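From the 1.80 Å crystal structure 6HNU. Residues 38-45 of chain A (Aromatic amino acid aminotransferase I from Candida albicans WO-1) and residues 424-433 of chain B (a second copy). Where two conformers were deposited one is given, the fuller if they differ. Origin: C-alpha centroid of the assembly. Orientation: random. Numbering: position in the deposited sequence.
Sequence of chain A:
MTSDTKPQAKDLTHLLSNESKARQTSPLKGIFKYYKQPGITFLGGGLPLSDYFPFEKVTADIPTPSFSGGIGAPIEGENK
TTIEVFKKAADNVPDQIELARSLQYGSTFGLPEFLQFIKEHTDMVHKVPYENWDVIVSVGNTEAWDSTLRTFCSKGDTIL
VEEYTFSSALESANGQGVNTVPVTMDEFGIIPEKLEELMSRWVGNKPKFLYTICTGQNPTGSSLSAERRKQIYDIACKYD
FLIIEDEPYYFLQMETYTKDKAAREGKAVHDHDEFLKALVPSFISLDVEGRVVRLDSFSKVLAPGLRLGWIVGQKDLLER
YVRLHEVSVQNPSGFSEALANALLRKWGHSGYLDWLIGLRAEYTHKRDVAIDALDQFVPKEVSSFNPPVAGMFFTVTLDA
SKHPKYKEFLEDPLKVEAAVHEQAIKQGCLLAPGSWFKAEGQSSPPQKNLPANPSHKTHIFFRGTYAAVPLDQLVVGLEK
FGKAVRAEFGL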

ATOM      1  N   PRO A  38     -32.219   0.356  11.263  1.00 56.75           N
ATOM      2  CA  PRO A  38     -33.487   0.792  10.689  1.00 54.52           C
ATOM      3  C   PRO A  38     -33.977   1.990  11.515  1.00 50.23           C
ATOM      4  O   PRO A  38     -33.696   2.055  12.718  1.00 52.01           O
ATOM      5  N   GLY A  39     -34.649   2.927  10.850  1.00 44.99           N
ATOM      6  CA  GLY A  39     -35.214   4.128  11.489  1.00 41.98           C
ATOM      7  C   GLY A  39     -34.251   5.306  11.518  1.00 38.30           C
ATOM      8  O   GLY A  39     -34.707   6.385  11.843  1.00 36.17           O
ATOM      9  N   ILE A  40     -32.959   5.118  11.229  1.00 34.48           N
ATOM     10  CA  ILE A  40     -31.974   6.238  11.169  1.00 34.69           C
ATOM     11  C   ILE A  40     -31.597   6.486   9.709  1.00 32.08           C
ATOM     12  O   ILE A  40     -31.048   5.563   9.078  1.00 35.86           O
ATOM     13  N   THR A  41     -31.844   7.691   9.202  1.00 30.74           N
ATOM     14  CA  THR A  41     -31.264   8.166   7.921  1.00 28.30           C
ATOM     15  C   THR A  41     -29.848   8.653   8.209  1.00 27.47           C
ATOM     16  O   THR A  41     -29.709   9.678   8.895  1.00 26.46           O
ATOM     17  N   PHE A  42     -28.856   7.881   7.771  1.00 29.45           N
ATOM     18  CA  PHE A  42     -27.440   8.079   8.157  1.00 28.02           C
ATOM     19  C   PHE A  42     -26.794   8.971   7.098  1.00 27.97           C
ATOM     20  O   PHE A  42     -26.508   8.444   6.007  1.00 25.64           O
ATOM     21  N   LEU A  43     -26.621  10.266   7.394  1.00 23.30           N
ATOM     22  CA  LEU A  43     -25.973  11.243   6.489  1.00 21.57           C
ATOM     23  C   LEU A  43     -24.591  11.651   7.038  1.00 21.30           C
ATOM     24  O   LEU A  43     -24.065  12.707   6.620  1.00 21.80           O
ATOM     25  N   GLY A  44     -24.052  10.901   7.990  1.00 23.21           N
ATOM     26  CA  GLY A  44     -22.878  11.325   8.782  1.00 23.63           C
ATOM     27  C   GLY A  44     -21.576  10.777   8.208  1.00 22.22           C
ATOM     28  O   GLY A  44     -20.530  11.116   8.754  1.00 21.12           O
ATOM     29  N   GLY A  45     -21.664  10.012   7.123  1.00 21.21           N
ATOM     30  CA  GLY A  45     -20.541   9.280   6.497  1.00 24.63           C
ATOM     31  C   GLY A  45     -20.060   9.917   5.201  1.00 23.19           C
ATOM     32  O   GLY A  45     -20.541  10.998   4.857  1.00 22.67           O
TER
ATOM     33  N   ALA B 424     -31.410  15.057  16.876  1.00 24.19           N
ATOM     34  CA  ALA B 424     -31.388  14.524  15.489  1.00 24.46           C
ATOM     35  C   ALA B 424     -31.553  13.009  15.526  1.00 24.94           C
ATOM     36  O   ALA B 424     -32.442  12.491  14.809  1.00 28.46           O
ATOM     37  N   ILE B 425     -30.720  12.318  16.305  1.00 23.92           N
ATOM     38  CA  ILE B 425     -30.742  10.834  16.373  1.00 25.87           C
ATOM     39  C   ILE B 425     -32.124  10.400  16.882  1.00 29.48           C
ATOM     40  O   ILE B 425     -32.724   9.501  16.283  1.00 28.10           O
ATOM     41  N   LYS B 426     -32.628  11.050  17.927  1.00 30.94           N
ATOM     42  CA  LYS B 426     -33.984  10.750  18.455  1.00 32.23           C
ATOM     43  C   LYS B 426     -35.043  10.988  17.347  1.00 30.87           C
ATOM     44  O   LYS B 426     -35.991  10.234  17.283  1.00 31.55           O
ATOM     45  N   GLN B 427     -34.887  11.998  16.494  1.00 32.07           N
ATOM     46  CA  GLN B 427     -35.832  12.274  15.380  1.00 31.91           C
ATOM     47  C   GLN B 427     -35.618  11.299  14.210  1.00 34.45           C
ATOM     48  O   GLN B 427     -36.433  11.365  13.278  1.00 37.39           O
ATOM     49  N   GLY B 428     -34.570  10.460  14.234  1.00 34.16           N
ATOM     50  CA  GLY B 428     -34.289   9.433  13.202  1.00 33.12           C
ATOM     51  C   GLY B 428     -33.367   9.909  12.068  1.00 33.24           C
ATOM     52  O   GLY B 428     -33.517   9.408  10.923  1.00 30.22           O
ATOM     53  N   CYS B 429     -32.405  10.797  12.327  1.00 30.38           N
ATOM     54  CA  CYS B 429     -31.415  11.235  11.297  1.00 29.64           C
ATOM     55  C   CYS B 429     -30.064  11.482  11.967  1.00 30.24           C
ATOM     56  O   CYS B 429     -30.034  11.954  13.140  1.00 28.09           O
ATOM     57  N   LEU B 430     -28.985  11.194  11.248  1.00 25.23           N
ATOM     58  CA  LEU B 430     -27.629  11.406  11.793  1.00 27.02           C
ATOM     59  C   LEU B 430     -26.769  12.215  10.816  1.00 25.52           C
ATOM     60  O   LEU B 430     -26.658  11.841   9.618  1.00 23.58           O
ATOM     61  N   LEU B 431     -26.192  13.298  11.335  1.00 23.15           N
ATOM     62  CA  LEU B 431     -25.124  14.083  10.693  1.00 23.16           C
ATOM     63  C   LEU B 431     -23.886  14.036  11.589  1.00 21.45           C
ATOM     64  O   LEU B 431     -23.996  13.636  12.771  1.00 21.66           O
ATOM     65  N   ALA B 432     -22.736  14.372  11.023  1.00 19.92           N
ATOM     66  CA  ALA B 432     -21.448  14.396  11.743  1.00 19.30           C
ATOM     67  C   ALA B 432     -21.256  15.740  12.430  1.00 18.19           C
ATOM     68  O   ALA B 432     -21.195  16.774  11.776  1.00 18.25           O
ATOM     69  N   PRO B 433     -21.122  15.793  13.777  1.00 17.27           N
ATOM     70  CA  PRO B 433     -20.773  17.041  14.449  1.00 18.95           C
ATOM     71  C   PRO B 433     -19.481  17.640  13.906  1.00 17.67           C
ATOM     72  O   PRO B 433     -18.465  16.951  13.854  1.00 19.15           O
TER

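Two copies of the aminotransferase meet here through a short parallel β-bridge, in which Thr A41 pairs with Cys B429 and Phe A42 with Leu B430. Three backbone hydrogen bonds hold the register: Thr A41 N donates to Gly B428 O (3.0 Å, nearly linear at 172°), Leu B430 N to Thr A41 O (2.9 Å), and Leu A43 N to Leu B430 O (2.7 Å, more bent at 144°). Two CA-H...O contacts supplement them, Ile A40 CA to Gly B428 O at 3.5 Å and Cys B429 CA to Thr A41 O at 3.3 Å. The one side-chain polar link runs through water 1, which lies 2.6 Å from Thr A41 OG1 and donates to Gly B428 O, also at 2.6 Å. Thr A41 (chi1 m) thus reaches by its hydroxyl, through the water, the same carbonyl that accepts its backbone NH.

Gly B428 is the first residue after the helix to leave helical phi/psi, in a Schellman motif, with Gly B428 N bonded to Ile B425 O (2.9 Å) and Cys B429 N to Ala B424 O (3.0 Å). Its positive phi favours glycine, and an ideal CB would clash with Gly A39 O at 2.8 Å; without one, Gly A39 O approaches Gly B428 CA to 3.4 Å.

On one face of the sheet lie Phe A42 and Leu B430. Leu B430 (chi1 t, chi2 off-rotamer at 140°) has the largest area covered by the opposing stretch, 88 Å². Its CD2 meets Phe A42 CE2 at 3.5 Å, approaching the ring obliquely; Phe A42 is t at chi1, with chi2 at -83°. Ile A40 (m, m) starts sideways, but its end comes nearer: CG2 lies 4.0 Å from Leu B430 CB, while CD1 reaches Ile B425, 3.8 Å from Ile B425 O and 4.4 Å from Ile B425 CG2.

Thr A41 and Cys B429 (chi1 t in the conformer given) occupy the other face. Leu A43 (m, t) points sideways, and its CD1 sits 4.2 Å from both Cys B429 SG and Leu B431 CD1. Leu B431 (m, p) makes this contact although its CA-to-CB bond points away.

At Gly A44 the chains draw close, its CA 4.0 Å from Leu B431 C. An ideal CB there would point toward chain B and fall 2.4 Å from Leu B430 CD2, a clash, so the bare backbone leaves room for that methyl. Gly A44 O then touches Ala B432 CB at 3.6 Å. Beyond the contact, Lys B426 and Gln B427 direct their CA-to-CB bonds away.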

ATOM      1  CB  PRO A  38     -34.431  -0.416  10.812  1.00 58.57           C
ATOM      2  CG  PRO A  38     -33.525  -1.595  11.161  1.00 59.00           C
ATOM      3  CD  PRO A  38     -32.308  -0.995  11.843  1.00 59.73           C
ATOM      4  CB  ILE A  40     -30.703   5.946  11.987  1.00 38.38           C
ATOM      5  CG1 ILE A  40     -30.996   5.458  13.405  1.00 40.27           C
ATOM      6  CG2 ILE A  40     -29.810   7.174  11.993  1.00 42.93           C
ATOM      7  CD1 ILE A  40     -31.515   6.527  14.317  1.00 43.26           C
ATOM      8  CB  THR A  41     -32.081   9.277   7.282  1.00 30.69           C
ATOM      9  OG1 THR A  41     -33.427   8.816   7.262  1.00 33.72           O
ATOM     10  CG2 THR A  41     -31.599   9.591   5.885  1.00 29.25           C
ATOM     11  CB  PHE A  42     -26.764   6.723   8.356  1.00 29.19           C
ATOM     12  CG  PHE A  42     -25.371   6.849   8.916  1.00 30.37           C
ATOM     13  CD1 PHE A  42     -24.302   7.107   8.076  1.00 34.82           C
ATOM     14  CD2 PHE A  42     -25.131   6.738  10.279  1.00 33.37           C
ATOM     15  CE1 PHE A  42     -23.015   7.226   8.578  1.00 31.63           C
ATOM     16  CE2 PHE A  42     -23.840   6.854  10.775  1.00 34.64           C
ATOM     17  CZ  PHE A  42     -22.789   7.108   9.921  1.00 31.74           C
ATOM     18  CB  LEU A  43     -26.873  12.461   6.323  1.00 20.50           C
ATOM     19  CG  LEU A  43     -28.331  12.189   5.907  1.00 21.90           C
ATOM     20  CD1 LEU A  43     -29.083  13.503   5.722  1.00 21.86           C
ATOM     21  CD2 LEU A  43     -28.401  11.359   4.631  1.00 23.46           C
TER
ATOM     22  CB  ALA B 424     -30.090  14.915  14.800  1.00 25.52           C
ATOM     23  CB  ILE B 425     -29.589  10.278  17.234  1.00 25.51           C
ATOM     24  CG1 ILE B 425     -28.252  10.364  16.495  1.00 24.44           C
ATOM     25  CG2 ILE B 425     -29.871   8.847  17.645  1.00 29.09           C
ATOM     26  CD1 ILE B 425     -27.067  10.538  17.396  1.00 26.06           C
ATOM     27  CB  LYS B 426     -34.226  11.578  19.715  1.00 33.47           C
ATOM     28  CG  LYS B 426     -35.551  11.313  20.420  1.00 36.39           C
ATOM     29  CD  LYS B 426     -35.888  12.324  21.488  1.00 37.35           C
ATOM     30  CE  LYS B 426     -37.277  12.133  22.072  1.00 40.36           C
ATOM     31  NZ  LYS B 426     -37.916  13.440  22.332  1.00 41.98           N
ATOM     32  CB  GLN B 427     -35.689  13.715  14.889  1.00 35.61           C
ATOM     33  CG  GLN B 427     -36.065  14.786  15.915  1.00 34.94           C
ATOM     34  CD  GLN B 427     -37.503  14.741  16.382  1.00 39.33           C
ATOM     35  OE1 GLN B 427     -38.414  14.399  15.631  1.00 37.60           O
ATOM     36  NE2 GLN B 427     -37.714  15.125  17.634  1.00 41.23           N
ATOM     37  CB  CYS B 429     -31.907  12.523  10.634  0.50 31.06           C
ATOM     38  SG  CYS B 429     -30.746  13.387   9.530  0.50 32.92           S
ATOM     39  CB  LEU B 430     -27.025  10.042  12.109  1.00 30.10           C
ATOM     40  CG  LEU B 430     -25.716  10.148  12.877  1.00 33.06           C
ATOM     41  CD1 LEU B 430     -25.623   9.088  13.953  1.00 36.51           C
ATOM     42  CD2 LEU B 430     -24.537  10.082  11.912  1.00 32.02           C
ATOM     43  CB  LEU B 431     -25.639  15.509  10.453  1.00 24.39           C
ATOM     44  CG  LEU B 431     -26.516  15.683   9.210  1.00 25.69           C
ATOM     45  CD1 LEU B 431     -27.902  15.137   9.429  1.00 27.28           C
ATOM     46  CD2 LEU B 431     -26.592  17.134   8.782  1.00 28.46           C
ATOM     47  CB  ALA B 432     -20.354  14.096  10.756  1.00 17.87           C
ATOM     48  CB  PRO B 433     -20.618  16.640  15.932  1.00 18.27           C
ATOM     49  CG  PRO B 433     -21.577  15.482  16.048  1.00 19.07           C
ATOM     50  CD  PRO B 433     -21.477  14.740  14.731  1.00 19.16           C
TER
HETATM   51  O   HOH W   1     -35.134   8.291   9.178  1.00 34.35           O